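Local coordinates for pyocyanin demethylase (Mycobacterium fortuitum subsp. fortuitum DSM 46621 = ATCC 6841, PDB 5K21), which catalyses the tautomerizing demethylation of pyocyanin, a phenazine, and so degrades the compound and inhibits Pseudomonas aeruginosa biofilms, at the calcium ion site and the interface of chains A and B. Residues are numbered along the deposited sequence; one frame, centred on the assembly and turned at random. Chains: chain A/B, Pyocyanin demethylase.

Contact 1: the calcium ion site. Residues chain A 28-35, 38. With CA (calcium ion), chain C.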
ATOM      1  N   ASP A  28     -11.515   1.497  15.125  1.00 21.70           N
ATOM      2  CA  ASP A  28     -11.026   0.915  16.363  1.00 22.03           C
ATOM      3  C   ASP A  28     -11.502  -0.530  16.399  1.00 23.64           C
ATOM      4  O   ASP A  28     -12.619  -0.835  16.841  1.00 24.09           O
ATOM      5  CB  ASP A  28     -11.522   1.706  17.563  1.00 25.80           C
ATOM      6  CG  ASP A  28     -10.902   1.230  18.854  1.00 27.40           C
ATOM      7  OD1 ASP A  28     -10.217   0.189  18.829  1.00 23.01           O
ATOM      8  OD2 ASP A  28     -11.108   1.894  19.888  1.00 26.44           O
ATOM      9  N   PHE A  29     -10.650  -1.422  15.919  1.00 22.24           N
ATOM     10  CA  PHE A  29     -10.907  -2.847  15.952  1.00 22.95           C
ATOM     11  C   PHE A  29     -10.278  -3.457  17.196  1.00 22.00           C
ATOM     12  O   PHE A  29      -9.571  -2.798  17.954  1.00 21.37           O
ATOM     13  CB  PHE A  29     -10.349  -3.527  14.701  1.00 22.59           C
ATOM     14  CG  PHE A  29     -10.909  -3.004  13.421  1.00 22.32           C
ATOM     15  CD1 PHE A  29     -12.270  -3.074  13.151  1.00 24.36           C
ATOM     16  CD2 PHE A  29     -10.071  -2.490  12.459  1.00 24.96           C
ATOM     17  CE1 PHE A  29     -12.770  -2.606  11.942  1.00 25.90           C
ATOM     18  CE2 PHE A  29     -10.570  -2.031  11.256  1.00 24.30           C
ATOM     19  CZ  PHE A  29     -11.899  -2.084  10.997  1.00 22.38           C
ATOM     20  N   GLY A  30     -10.595  -4.722  17.427  1.00 25.22           N
ATOM     21  CA  GLY A  30      -9.921  -5.470  18.474  1.00 26.54           C
ATOM     22  C   GLY A  30     -10.162  -4.848  19.837  1.00 25.44           C
ATOM     23  O   GLY A  30     -11.285  -4.484  20.194  1.00 25.81           O
ATOM     24  N   LYS A  31      -9.096  -4.703  20.608  1.00 24.42           N
ATOM     25  CA  LYS A  31      -9.232  -4.107  21.927  1.00 24.78           C
ATOM     26  C   LYS A  31      -9.591  -2.630  21.772  1.00 22.06           C
ATOM     27  O   LYS A  31      -9.034  -1.947  20.916  1.00 25.21           O
ATOM     28  CB  LYS A  31      -7.923  -4.256  22.719  1.00 29.27           C
ATOM     29  N   PRO A  32     -10.530  -2.114  22.562  1.00 22.70           N
ATOM     30  CA  PRO A  32     -10.839  -0.685  22.476  1.00 24.72           C
ATOM     31  C   PRO A  32      -9.601   0.147  22.725  1.00 26.30           C
ATOM     32  O   PRO A  32      -8.729  -0.231  23.503  1.00 24.14           O
ATOM     33  CB  PRO A  32     -11.868  -0.471  23.587  1.00 27.64           C
ATOM     34  CG  PRO A  32     -12.439  -1.822  23.841  1.00 28.13           C
ATOM     35  CD  PRO A  32     -11.334  -2.781  23.596  1.00 24.84           C
ATOM     36  N   GLY A  33      -9.526   1.282  22.051  1.00 25.39           N
ATOM     37  CA  GLY A  33      -8.324   2.077  22.089  1.00 26.63           C
ATOM     38  C   GLY A  33      -7.319   1.588  21.071  1.00 23.45           C
ATOM     39  O   GLY A  33      -7.471   0.539  20.440  1.00 19.82           O
ATOM     40  N   MET A  34      -6.257   2.366  20.917  1.00 24.01           N
ATOM     41  CA  MET A  34      -5.258   2.059  19.904  1.00 25.39           C
ATOM     42  C   MET A  34      -4.542   0.757  20.218  1.00 23.45           C
ATOM     43  O   MET A  34      -4.049   0.548  21.331  1.00 22.92           O
ATOM     44  CB  MET A  34      -4.226   3.178  19.807  1.00 30.16           C
ATOM     45  CG  MET A  34      -4.619   4.341  18.952  1.00 33.95           C
ATOM     46  SD  MET A  34      -3.357   5.635  19.041  1.00 36.26           S
ATOM     47  CE  MET A  34      -3.705   6.210  20.671  1.00 33.07           C
ATOM     48  N   ASP A  35      -4.525  -0.140  19.247  1.00 22.24           N
ATOM     49  CA  ASP A  35      -3.737  -1.353  19.354  1.00 23.01           C
ATOM     50  C   ASP A  35      -3.450  -1.830  17.937  1.00 20.00           C
ATOM     51  O   ASP A  35      -3.985  -1.304  16.959  1.00 19.62           O
ATOM     52  CB  ASP A  35      -4.428  -2.412  20.240  1.00 24.98           C
ATOM     53  CG  ASP A  35      -5.737  -3.003  19.626  1.00 26.45           C
ATOM     54  OD1 ASP A  35      -6.455  -2.325  18.867  1.00 23.31           O
ATOM     55  OD2 ASP A  35      -6.057  -4.158  19.957  1.00 27.85           O
ATOM     56  N   ASP A  38      -5.616  -1.486  14.264  1.00 18.90           N
ATOM     57  CA  ASP A  38      -6.522  -0.385  14.018  1.00 20.01           C
ATOM     58  C   ASP A  38      -6.076   0.334  12.755  1.00 20.38           C
ATOM     59  O   ASP A  38      -4.953   0.160  12.269  1.00 20.41           O
ATOM     60  CB  ASP A  38      -6.554   0.578  15.209  1.00 19.85           C
ATOM     61  CG  ASP A  38      -7.176  -0.043  16.458  1.00 20.70           C
ATOM     62  OD1 ASP A  38      -7.863  -1.088  16.371  1.00 18.88           O
ATOM     63  OD2 ASP A  38      -6.993   0.525  17.554  1.00 23.47           O
TER
HETATM   64 CA    CA C 202      -8.343  -1.038  18.914  1.00 21.04          CA
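The protein gives calcium seven oxygens from one short loop, three backbone carbonyls and four carboxylate oxygens. A:Asp28 and A:Asp35 each give one oxygen. OD1 of A:Asp28 lies 2.2 Å from CA. OD1 of A:Asp35 lies 2.3 Å from CA. A:Asp38 instead presents its carboxylate end-on and bidentate, with OD2 at 2.5 Å from CA and OD1 only slightly farther. The carbonyls of A:Phe29, A:Lys31 and A:Gly33 alternate along the loop, so every second residue turns its oxygen inward. Hard anionic and carbonyl oxygens suit calcium, and three carboxylates should more than offset its charge.

The second shell fixes the carboxylates. CG of A:Asp28 is anti to its backbone N (chi1 -173°), and the non-coordinating OD2 uses its syn lone pair to accept a hydrogen bond from N of A:Gly33 at 2.7 Å. A:Asp35 takes the crowded position between N and carbonyl carbon (chi1 68°); its OD2 is met from above the carboxylate plane by N of A:Lys31. Both oxygens of A:Asp38 are also approached from above the plane, OD1 by N of A:Phe29 and OD2 by N of A:Asp35. A:Gly30 and A:Gly33 both have positive phi, which suits glycine, where the chain wraps the ion.

The loop joins strand 14-27 to strand 39-48, so the ion probably stiffens a connection at the end of the allene oxide cyclase-like barrel.

Contact 2: the interface of chains A and B. Residues chain A 36-39, 61-63; chain B 23, 25, 27, 41-43, 57-58.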
ATOM      1  N   VAL A  36      -2.542  -2.787  17.836  1.00 19.13           N
ATOM      2  CA  VAL A  36      -2.167  -3.300  16.529  1.00 19.61           C
ATOM      3  C   VAL A  36      -3.413  -3.692  15.766  1.00 21.28           C
ATOM      4  O   VAL A  36      -4.293  -4.382  16.294  1.00 21.24           O
ATOM      5  CB  VAL A  36      -1.195  -4.474  16.688  1.00 19.07           C
ATOM      6  CG1 VAL A  36      -1.819  -5.581  17.504  1.00 22.01           C
ATOM      7  CG2 VAL A  36      -0.730  -4.955  15.314  1.00 18.68           C
ATOM      8  N   GLY A  37      -3.493  -3.246  14.513  1.00 19.57           N
ATOM      9  CA  GLY A  37      -4.578  -3.594  13.624  1.00 21.20           C
ATOM     10  C   GLY A  37      -5.626  -2.518  13.441  1.00 20.17           C
ATOM     11  O   GLY A  37      -6.430  -2.605  12.493  1.00 20.08           O
ATOM     12  N   ASP A  38      -5.616  -1.486  14.264  1.00 18.90           N
ATOM     13  CA  ASP A  38      -6.522  -0.385  14.018  1.00 20.01           C
ATOM     14  C   ASP A  38      -6.076   0.334  12.755  1.00 20.38           C
ATOM     15  O   ASP A  38      -4.953   0.160  12.269  1.00 20.41           O
ATOM     16  CB  ASP A  38      -6.554   0.578  15.209  1.00 19.85           C
ATOM     17  CG  ASP A  38      -7.176  -0.043  16.458  1.00 20.70           C
ATOM     18  OD1 ASP A  38      -7.863  -1.088  16.371  1.00 18.88           O
ATOM     19  OD2 ASP A  38      -6.993   0.525  17.554  1.00 23.47           O
ATOM     20  N   MET A  39      -6.975   1.116  12.184  1.00 21.84           N
ATOM     21  CA  MET A  39      -6.633   1.752  10.928  1.00 23.47           C
ATOM     22  C   MET A  39      -7.451   3.013  10.764  1.00 23.40           C
ATOM     23  O   MET A  39      -8.617   3.075  11.179  1.00 26.14           O
ATOM     24  CB  MET A  39      -6.839   0.800   9.746  1.00 27.20           C
ATOM     25  CG  MET A  39      -8.215   0.437   9.415  1.00 33.85           C
ATOM     26  SD  MET A  39      -8.077  -0.711   8.024  1.00 38.10           S
ATOM     27  CE  MET A  39      -7.725  -2.217   8.899  1.00 33.77           C
ATOM     28  N   PHE A  61      -2.133   2.116   9.104  1.00 20.50           N
ATOM     29  CA  PHE A  61      -2.350   0.878   9.836  1.00 21.89           C
ATOM     30  C   PHE A  61      -1.459   0.883  11.069  1.00 20.94           C
ATOM     31  O   PHE A  61      -0.242   1.061  10.955  1.00 21.03           O
ATOM     32  CB  PHE A  61      -2.037  -0.323   8.954  1.00 22.80           C
ATOM     33  CG  PHE A  61      -2.686  -0.267   7.613  1.00 24.85           C
ATOM     34  CD1 PHE A  61      -2.077   0.374   6.554  1.00 25.91           C
ATOM     35  CD2 PHE A  61      -3.914  -0.857   7.417  1.00 29.75           C
ATOM     36  CE1 PHE A  61      -2.687   0.421   5.309  1.00 29.72           C
ATOM     37  CE2 PHE A  61      -4.526  -0.819   6.172  1.00 30.42           C
ATOM     38  CZ  PHE A  61      -3.909  -0.172   5.125  1.00 28.81           C
ATOM     39  N   PHE A  62      -2.054   0.671  12.243  1.00 20.74           N
ATOM     40  CA  PHE A  62      -1.281   0.626  13.481  1.00 20.90           C
ATOM     41  C   PHE A  62      -0.563  -0.713  13.558  1.00 20.33           C
ATOM     42  O   PHE A  62      -1.192  -1.760  13.693  1.00 21.28           O
ATOM     43  CB  PHE A  62      -2.170   0.843  14.706  1.00 21.33           C
ATOM     44  CG  PHE A  62      -2.673   2.229  14.822  1.00 22.18           C
ATOM     45  CD1 PHE A  62      -3.757   2.640  14.082  1.00 23.45           C
ATOM     46  CD2 PHE A  62      -2.029   3.142  15.629  1.00 27.50           C
ATOM     47  CE1 PHE A  62      -4.203   3.926  14.149  1.00 26.39           C
ATOM     48  CE2 PHE A  62      -2.490   4.446  15.720  1.00 27.75           C
ATOM     49  CZ  PHE A  62      -3.573   4.837  14.979  1.00 25.76           C
ATOM     50  N   THR A  63       0.753  -0.686  13.418  1.00 19.54           N
ATOM     51  CA  THR A  63       1.528  -1.912  13.400  1.00 18.57           C
ATOM     52  C   THR A  63       2.048  -2.314  14.754  1.00 19.07           C
ATOM     53  O   THR A  63       2.340  -3.492  14.985  1.00 19.39           O
ATOM     54  CB  THR A  63       2.701  -1.734  12.447  1.00 19.78           C
ATOM     55  OG1 THR A  63       3.483  -0.601  12.865  1.00 21.52           O
ATOM     56  CG2 THR A  63       2.174  -1.538  11.027  1.00 18.72           C
TER
ATOM     57  N   GLN B  23       4.049  -7.485  17.425  1.00 21.91           N
ATOM     58  CA  GLN B  23       2.603  -7.413  17.628  1.00 21.73           C
ATOM     59  C   GLN B  23       1.913  -7.769  16.317  1.00 21.70           C
ATOM     60  O   GLN B  23       2.382  -7.417  15.240  1.00 22.09           O
ATOM     61  CB  GLN B  23       2.147  -6.023  18.094  1.00 22.25           C
ATOM     62  CG  GLN B  23       2.729  -5.613  19.425  1.00 25.06           C
ATOM     63  CD  GLN B  23       2.279  -4.245  19.896  1.00 26.37           C
ATOM     64  OE1 GLN B  23       1.436  -3.612  19.276  1.00 24.09           O
ATOM     65  NE2 GLN B  23       2.859  -3.775  21.003  1.00 29.48           N
ATOM     66  N   ALA B  25      -2.179  -8.390  14.490  1.00 21.90           N
ATOM     67  CA  ALA B  25      -3.631  -8.496  14.479  1.00 22.34           C
ATOM     68  C   ALA B  25      -4.064  -9.251  13.233  1.00 20.72           C
ATOM     69  O   ALA B  25      -3.702  -8.863  12.118  1.00 21.36           O
ATOM     70  CB  ALA B  25      -4.305  -7.116  14.514  1.00 24.24           C
ATOM     71  N   HIS B  27      -7.282  -9.752  11.290  1.00 20.09           N
ATOM     72  CA  HIS B  27      -8.664  -9.312  11.160  1.00 19.52           C
ATOM     73  C   HIS B  27      -9.443 -10.366  10.380  1.00 21.14           C
ATOM     74  O   HIS B  27      -9.189 -10.591   9.191  1.00 22.79           O
ATOM     75  CB  HIS B  27      -8.735  -7.973  10.441  1.00 18.81           C
ATOM     76  CG  HIS B  27      -8.200  -6.820  11.231  1.00 22.30           C
ATOM     77  ND1 HIS B  27      -8.362  -6.705  12.598  1.00 22.02           N
ATOM     78  CD2 HIS B  27      -7.496  -5.729  10.840  1.00 22.95           C
ATOM     79  CE1 HIS B  27      -7.777  -5.593  13.013  1.00 22.73           C
ATOM     80  NE2 HIS B  27      -7.261  -4.975  11.969  1.00 22.69           N
ATOM     81  N   ILE B  41      -2.228  -7.298  10.148  1.00 21.92           N
ATOM     82  CA  ILE B  41      -1.394  -6.124  10.359  1.00 22.97           C
ATOM     83  C   ILE B  41      -0.373  -6.505  11.425  1.00 22.00           C
ATOM     84  O   ILE B  41      -0.725  -7.156  12.412  1.00 20.98           O
ATOM     85  CB  ILE B  41      -2.238  -4.897  10.766  1.00 22.87           C
ATOM     86  CG1 ILE B  41      -3.179  -4.524   9.601  1.00 27.53           C
ATOM     87  CG2 ILE B  41      -1.348  -3.713  11.114  1.00 24.17           C
ATOM     88  CD1 ILE B  41      -4.262  -3.525   9.926  1.00 28.60           C
ATOM     89  N   PHE B  42       0.899  -6.192  11.191  1.00 22.05           N
ATOM     90  CA  PHE B  42       1.923  -6.771  12.054  1.00 21.50           C
ATOM     91  C   PHE B  42       3.160  -5.886  12.147  1.00 20.07           C
ATOM     92  O   PHE B  42       3.396  -5.006  11.317  1.00 19.98           O
ATOM     93  CB  PHE B  42       2.347  -8.145  11.543  1.00 23.83           C
ATOM     94  CG  PHE B  42       2.839  -8.115  10.120  1.00 23.90           C
ATOM     95  CD1 PHE B  42       1.947  -8.168   9.063  1.00 24.97           C
ATOM     96  CD2 PHE B  42       4.184  -7.970   9.847  1.00 26.29           C
ATOM     97  CE1 PHE B  42       2.400  -8.108   7.744  1.00 25.97           C
ATOM     98  CE2 PHE B  42       4.633  -7.904   8.557  1.00 26.49           C
ATOM     99  CZ  PHE B  42       3.736  -7.971   7.500  1.00 25.90           C
ATOM    100  N   SER B  43       3.964  -6.169  13.172  1.00 20.63           N
ATOM    101  CA  SER B  43       5.268  -5.564  13.370  1.00 22.80           C
ATOM    102  C   SER B  43       6.207  -6.659  13.836  1.00 24.48           C
ATOM    103  O   SER B  43       5.774  -7.648  14.437  1.00 24.70           O
ATOM    104  CB  SER B  43       5.239  -4.416  14.400  1.00 21.78           C
ATOM    105  OG  SER B  43       4.655  -4.822  15.633  1.00 22.23           O
ATOM    106  N   GLY B  57       7.089  -3.073   9.919  1.00 19.96           N
ATOM    107  CA  GLY B  57       5.647  -2.986  10.012  1.00 19.59           C
ATOM    108  C   GLY B  57       5.058  -3.252   8.650  1.00 22.10           C
ATOM    109  O   GLY B  57       5.646  -2.898   7.627  1.00 24.16           O
ATOM    110  N   GLY B  58       3.895  -3.895   8.636  1.00 20.72           N
ATOM    111  CA  GLY B  58       3.319  -4.266   7.364  1.00 20.34           C
ATOM    112  C   GLY B  58       1.874  -4.682   7.496  1.00 22.05           C
ATOM    113  O   GLY B  58       1.318  -4.774   8.599  1.00 21.77           O
TER
HETATM  114  O   HOH W   1      -1.038  -3.309  20.309  1.00 20.39           O
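Where two copies of an allene oxide cyclase-like barrel meet in the deposited assembly, the imidazole of B:His27 points its edge at chain A, with the carbonyl carbon of A:Gly37 in the ring plane. NE2 of B:His27 donates to O of A:Gly37 at 2.6 Å, a fairly straight bond (157° at H) that arrives above the carbonyl plane. Its neighbour CD2 meets the methyl CE of A:Met39 as the two side chains slide past each other in opposite directions. The ring of B:Phe42 carries O of B:Gly58 over one face, toward the rim, while the ring of A:Phe62 has O of A:Asp38 at its edge.

A loop and strands 39-48 and 51-66 of chain A lie against strands 13-27, 39-48 and 51-65 of chain B. B:Ile41 fills the middle. Its CG1 is anti to the carbonyl carbon (chi1 -64°) and the extended chain carries CD1 to CD2 of A:Phe61, 3.7 Å away, the side chains crossing at about a right angle. CD1 also touches CE of A:Met39 and CA of A:Gly37. The other branch, CG2, lies against the carbonyl O of A:Phe62, so the two branches face different neighbours. The absent side chain of A:Gly37 also lets CB of B:Ala25 come within 3.6 Å of its CA.

At the other end, OG of B:Ser43, in the crowded position between N and carbonyl carbon (chi1 53°), donates to O of A:Thr63 at 2.7 Å, from above the carbonyl plane. The same OG accepts a hydrogen bond from N of B:Gln23. A:Thr63 rests CG2 against CA of B:Gly57, 3.9 Å away. B:Gln23 extends beyond CG to cross A:Val36 obliquely, and water 1 bridges its OE1, at 2.7 Å, to N of A:Val36.

Contact 1 and contact 2 are neighbours, the centres of their C-alpha atoms about 10 Å apart. The loop between strands 14-27 and 39-48 of chain A serves both: residues 28, 29, 31, 33, 35 and 38 bind the metal, while residues 36 and 37, between two calcium ligands, reach chain B. A:Asp38, common to both, lies beside the interface rather than in it. Calcium therefore probably helps to shape the backbone offered to the partner. OD1 of A:Asp38 lies 5.9 Å from NE2 of B:His27, so its charge might influence the imidazole. The deposited assembly holds three copies; the structure alone does not show that this is the form in solution.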